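Local coordinates for glycoside hydrolase 15-related protein (Kribbella flavida, PDB 5Z3E), which hydrolyses the alpha-1,6-glucosidic linkage of isomaltose from the non-reducing end, releasing beta-D-glucose and D-glucose in the cytoplasm, at residues P144-Q149 with P192-W197. The protein carries 1 engineered substitution. Sequence-based numbering, arbitrary orientation. Where two conformers were deposited one is given.
Sequences PWWDFQ and PCYDWW
A short helical turn and a loop that carry predicted active-site residues of a family 15 glycoside hydrolase meet where Y194 lies across turn 144-147 and Q149 reaches the backbone of D195. Y194 OH gives its proton to W145 O (2.9 Å), in the carbonyl plane and on a lone pair, while W146 O sits over one face of the phenol ring, offset toward its rim. Tyrosine suits the place because its ring spans the turn and its hydroxyl ends on a carbonyl. A phenylalanine here would probably leave W145 O without this donor and the turn less firmly tied. In the backbone, Y194 N donates to F148 O at 2.9 Å. Beside it the small C193 lets CB pack 3.5 Å from CD2 of the flat, apolar F148 ring, with SG above its face at a distance. The contact brings together W145, which by similarity binds substrate, and D195, the predicted proton acceptor; the Q149 side chain lies about 4 Å from that of E198, the inferred proton donor. Glutamine offers donor and acceptor: in the conformer given, OE1 takes a bond from R75 NH2, and NE2 makes a short, bent bond to D195 O (2.6 Å), tentative because a second conformer exists.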
ATOM      1  N   PRO A 144      14.761 -11.721   3.334  1.00 11.02           N
ATOM      2  CA  PRO A 144      13.450 -12.110   2.831  1.00 10.22           C
ATOM      3  C   PRO A 144      12.994 -13.483   3.295  1.00  9.74           C
ATOM      4  O   PRO A 144      11.815 -13.775   3.188  1.00  9.91           O
ATOM      5  CB  PRO A 144      13.585 -12.048   1.310  1.00 11.72           C
ATOM      6  CG  PRO A 144      15.003 -12.173   1.053  1.00 13.80           C
ATOM      7  CD  PRO A 144      15.717 -11.509   2.234  1.00 12.04           C
ATOM      8  N   TRP A 145      13.861 -14.323   3.868  1.00  9.78           N
ATOM      9  CA  TRP A 145      13.317 -15.516   4.487  1.00  9.81           C
ATOM     10  C   TRP A 145      12.232 -15.141   5.511  1.00  9.47           C
ATOM     11  O   TRP A 145      11.219 -15.843   5.649  1.00 10.07           O
ATOM     12  CB  TRP A 145      14.411 -16.365   5.166  1.00 10.62           C
ATOM     13  CG  TRP A 145      13.826 -17.569   5.791  1.00 10.17           C
ATOM     14  CD1 TRP A 145      13.511 -17.767   7.100  1.00 11.46           C
ATOM     15  CD2 TRP A 145      13.295 -18.700   5.096  1.00  9.66           C
ATOM     16  NE1 TRP A 145      12.830 -18.940   7.269  1.00 11.32           N
ATOM     17  CE2 TRP A 145      12.666 -19.544   6.046  1.00  9.82           C
ATOM     18  CE3 TRP A 145      13.252 -19.086   3.750  1.00 10.17           C
ATOM     19  CZ2 TRP A 145      12.032 -20.722   5.695  1.00 10.61           C
ATOM     20  CZ3 TRP A 145      12.602 -20.247   3.399  1.00 10.50           C
ATOM     21  CH2 TRP A 145      12.005 -21.052   4.365  1.00 10.73           C
ATOM     22  N   TRP A 146      12.484 -14.070   6.265  1.00  9.91           N
ATOM     23  CA  TRP A 146      11.626 -13.672   7.352  1.00 10.73           C
ATOM     24  C   TRP A 146      10.530 -12.687   6.972  1.00  9.91           C
ATOM     25  O   TRP A 146       9.614 -12.491   7.769  1.00 11.14           O
ATOM     26  CB  TRP A 146      12.453 -13.099   8.508  1.00 13.44           C
ATOM     27  CG  TRP A 146      13.414 -14.061   9.049  1.00 15.86           C
ATOM     28  CD1 TRP A 146      14.741 -14.022   8.914  1.00 21.34           C
ATOM     29  CD2 TRP A 146      13.107 -15.225   9.809  1.00 18.34           C
ATOM     30  NE1 TRP A 146      15.306 -15.084   9.562  1.00 23.38           N
ATOM     31  CE2 TRP A 146      14.316 -15.863  10.114  1.00 21.82           C
ATOM     32  CE3 TRP A 146      11.901 -15.786  10.230  1.00 19.40           C
ATOM     33  CZ2 TRP A 146      14.399 -17.045  10.870  1.00 25.33           C
ATOM     34  CZ3 TRP A 146      11.951 -16.968  10.930  1.00 26.64           C
ATOM     35  CH2 TRP A 146      13.185 -17.564  11.270  1.00 26.56           C
ATOM     36  N   ASP A 147      10.596 -12.070   5.787  1.00  9.51           N
ATOM     37  CA  ASP A 147       9.613 -11.073   5.436  1.00  9.39           C
ATOM     38  C   ASP A 147       9.283 -10.979   3.949  1.00  8.73           C
ATOM     39  O   ASP A 147       8.685  -9.973   3.538  1.00  9.19           O
ATOM     40  CB  ASP A 147       9.994  -9.699   6.000  1.00 10.18           C
ATOM     41  CG  ASP A 147      11.189  -9.100   5.309  1.00  9.74           C
ATOM     42  OD1 ASP A 147      11.721  -9.716   4.370  1.00  9.79           O
ATOM     43  OD2 ASP A 147      11.594  -7.974   5.709  1.00 11.99           O
ATOM     44  N   PHE A 148       9.553 -12.018   3.183  1.00  8.37           N
ATOM     45  CA  PHE A 148       9.277 -12.065   1.747  1.00  8.14           C
ATOM     46  C   PHE A 148       7.860 -11.576   1.419  1.00  7.55           C
ATOM     47  O   PHE A 148       6.869 -12.139   1.900  1.00  8.12           O
ATOM     48  CB  PHE A 148       9.426 -13.508   1.234  1.00  8.66           C
ATOM     49  CG  PHE A 148       8.997 -13.701  -0.187  1.00  7.98           C
ATOM     50  CD1 PHE A 148       9.477 -12.901  -1.208  1.00  8.81           C
ATOM     51  CD2 PHE A 148       8.110 -14.707  -0.521  1.00  8.26           C
ATOM     52  CE1 PHE A 148       9.053 -13.065  -2.503  1.00  9.11           C
ATOM     53  CE2 PHE A 148       7.681 -14.875  -1.833  1.00  8.56           C
ATOM     54  CZ  PHE A 148       8.150 -14.058  -2.814  1.00  8.76           C
ATOM     55  N   GLN A 149       7.779 -10.563   0.552  0.56  7.36           N
ATOM     56  CA  GLN A 149       6.527  -9.937   0.137  0.56  7.31           C
ATOM     57  C   GLN A 149       6.650  -9.543  -1.321  0.56  7.40           C
ATOM     58  O   GLN A 149       7.700  -9.004  -1.714  0.56  7.74           O
ATOM     59  CB  GLN A 149       6.250  -8.644   0.923  0.56  7.75           C
ATOM     60  CG  GLN A 149       5.894  -8.875   2.391  0.56  8.11           C
ATOM     61  CD  GLN A 149       5.695  -7.572   3.172  0.56  8.82           C
ATOM     62  OE1 GLN A 149       6.250  -6.549   2.826  0.56 11.04           O
ATOM     63  NE2 GLN A 149       4.899  -7.606   4.218  0.56  9.43           N
ATOM     64  N   PRO A 192       3.088 -18.111  -2.694  0.65  7.21           N
ATOM     65  CA  PRO A 192       2.800 -17.720  -1.311  0.65  7.72           C
ATOM     66  C   PRO A 192       3.823 -16.700  -0.815  0.65  7.19           C
ATOM     67  O   PRO A 192       5.005 -16.757  -1.175  0.65  7.25           O
ATOM     68  CB  PRO A 192       2.897 -19.044  -0.543  0.65  8.97           C
ATOM     69  CG  PRO A 192       2.576 -20.125  -1.568  0.65  8.51           C
ATOM     70  CD  PRO A 192       3.185 -19.581  -2.843  0.65  7.89           C
ATOM     71  N   CYS A 193       3.389 -15.783   0.041  1.00  6.77           N
ATOM     72  CA  CYS A 193       4.324 -14.884   0.671  1.00  6.84           C
ATOM     73  C   CYS A 193       3.684 -14.321   1.931  1.00  6.71           C
ATOM     74  O   CYS A 193       2.497 -14.535   2.196  1.00  7.42           O
ATOM     75  CB  CYS A 193       4.785 -13.775  -0.279  1.00  7.43           C
ATOM     76  SG  CYS A 193       3.525 -12.559  -0.732  1.00  7.75           S
ATOM     77  N   TYR A 194       4.461 -13.586   2.730  1.00  7.05           N
ATOM     78  CA  TYR A 194       3.880 -12.910   3.883  1.00  7.42           C
ATOM     79  C   TYR A 194       2.924 -11.815   3.393  1.00  7.84           C
ATOM     80  O   TYR A 194       3.140 -11.206   2.338  1.00  8.07           O
ATOM     81  CB  TYR A 194       4.965 -12.272   4.751  1.00  8.27           C
ATOM     82  CG  TYR A 194       5.937 -13.229   5.427  1.00  8.26           C
ATOM     83  CD1 TYR A 194       7.119 -13.604   4.791  1.00  8.79           C
ATOM     84  CD2 TYR A 194       5.727 -13.722   6.688  1.00  9.81           C
ATOM     85  CE1 TYR A 194       8.057 -14.430   5.387  1.00 10.07           C
ATOM     86  CE2 TYR A 194       6.717 -14.574   7.310  1.00  9.95           C
ATOM     87  CZ  TYR A 194       7.850 -14.895   6.621  1.00  9.85           C
ATOM     88  OH  TYR A 194       8.787 -15.708   7.238  1.00 11.65           O
ATOM     89  N   ASP A 195       1.901 -11.554   4.188  1.00  8.20           N
ATOM     90  CA  ASP A 195       0.944 -10.502   3.901  1.00  8.18           C
ATOM     91  C   ASP A 195       1.549  -9.121   4.156  1.00  9.07           C
ATOM     92  O   ASP A 195       2.716  -9.003   4.552  1.00 10.42           O
ATOM     93  CB  ASP A 195      -0.358 -10.746   4.645  1.00  8.60           C
ATOM     94  CG  ASP A 195      -0.267 -10.693   6.155  1.00  8.96           C
ATOM     95  OD1 ASP A 195       0.709 -10.158   6.684  1.00  9.34           O
ATOM     96  OD2 ASP A 195      -1.253 -11.181   6.770  1.00 10.64           O
ATOM     97  N   TRP A 196       0.761  -8.067   3.937  1.00  8.79           N
ATOM     98  CA  TRP A 196       1.259  -6.715   4.164  1.00  9.46           C
ATOM     99  C   TRP A 196       1.790  -6.561   5.571  1.00  9.84           C
ATOM    100  O   TRP A 196       2.645  -5.720   5.819  1.00 13.79           O
ATOM    101  CB  TRP A 196       0.190  -5.645   4.004  1.00 10.12           C
ATOM    102  CG  TRP A 196      -0.404  -5.394   2.645  1.00  9.26           C
ATOM    103  CD1 TRP A 196      -0.273  -6.110   1.452  1.00 10.02           C
ATOM    104  CD2 TRP A 196      -1.321  -4.337   2.365  1.00  9.28           C
ATOM    105  NE1 TRP A 196      -1.050  -5.514   0.482  1.00 10.70           N
ATOM    106  CE2 TRP A 196      -1.724  -4.450   1.007  1.00 10.14           C
ATOM    107  CE3 TRP A 196      -1.832  -3.295   3.125  1.00 10.03           C
ATOM    108  CZ2 TRP A 196      -2.615  -3.549   0.416  1.00 11.35           C
ATOM    109  CZ3 TRP A 196      -2.701  -2.389   2.522  1.00 10.77           C
ATOM    110  CH2 TRP A 196      -3.094  -2.537   1.200  1.00 12.01           C
ATOM    111  N   TRP A 197       1.247  -7.334   6.509  1.00  9.12           N
ATOM    112  CA  TRP A 197       1.528  -7.262   7.922  1.00  9.75           C
ATOM    113  C   TRP A 197       2.639  -8.205   8.364  1.00 10.18           C
ATOM    114  O   TRP A 197       2.901  -8.352   9.553  1.00 11.40           O
ATOM    115  CB  TRP A 197       0.251  -7.529   8.716  1.00 10.24           C
ATOM    116  CG  TRP A 197      -0.970  -6.864   8.160  1.00 10.16           C
ATOM    117  CD1 TRP A 197      -2.165  -7.491   7.906  1.00 10.98           C
ATOM    118  CD2 TRP A 197      -1.163  -5.488   7.792  1.00  9.96           C
ATOM    119  NE1 TRP A 197      -3.070  -6.595   7.424  1.00 11.62           N
ATOM    120  CE2 TRP A 197      -2.485  -5.362   7.347  1.00 11.17           C
ATOM    121  CE3 TRP A 197      -0.339  -4.348   7.780  1.00 10.45           C
ATOM    122  CZ2 TRP A 197      -3.014  -4.141   6.942  1.00 12.87           C
ATOM    123  CZ3 TRP A 197      -0.879  -3.142   7.370  1.00 12.41           C
ATOM    124  CH2 TRP A 197      -2.198  -3.052   6.961  1.00 13.64           C
TER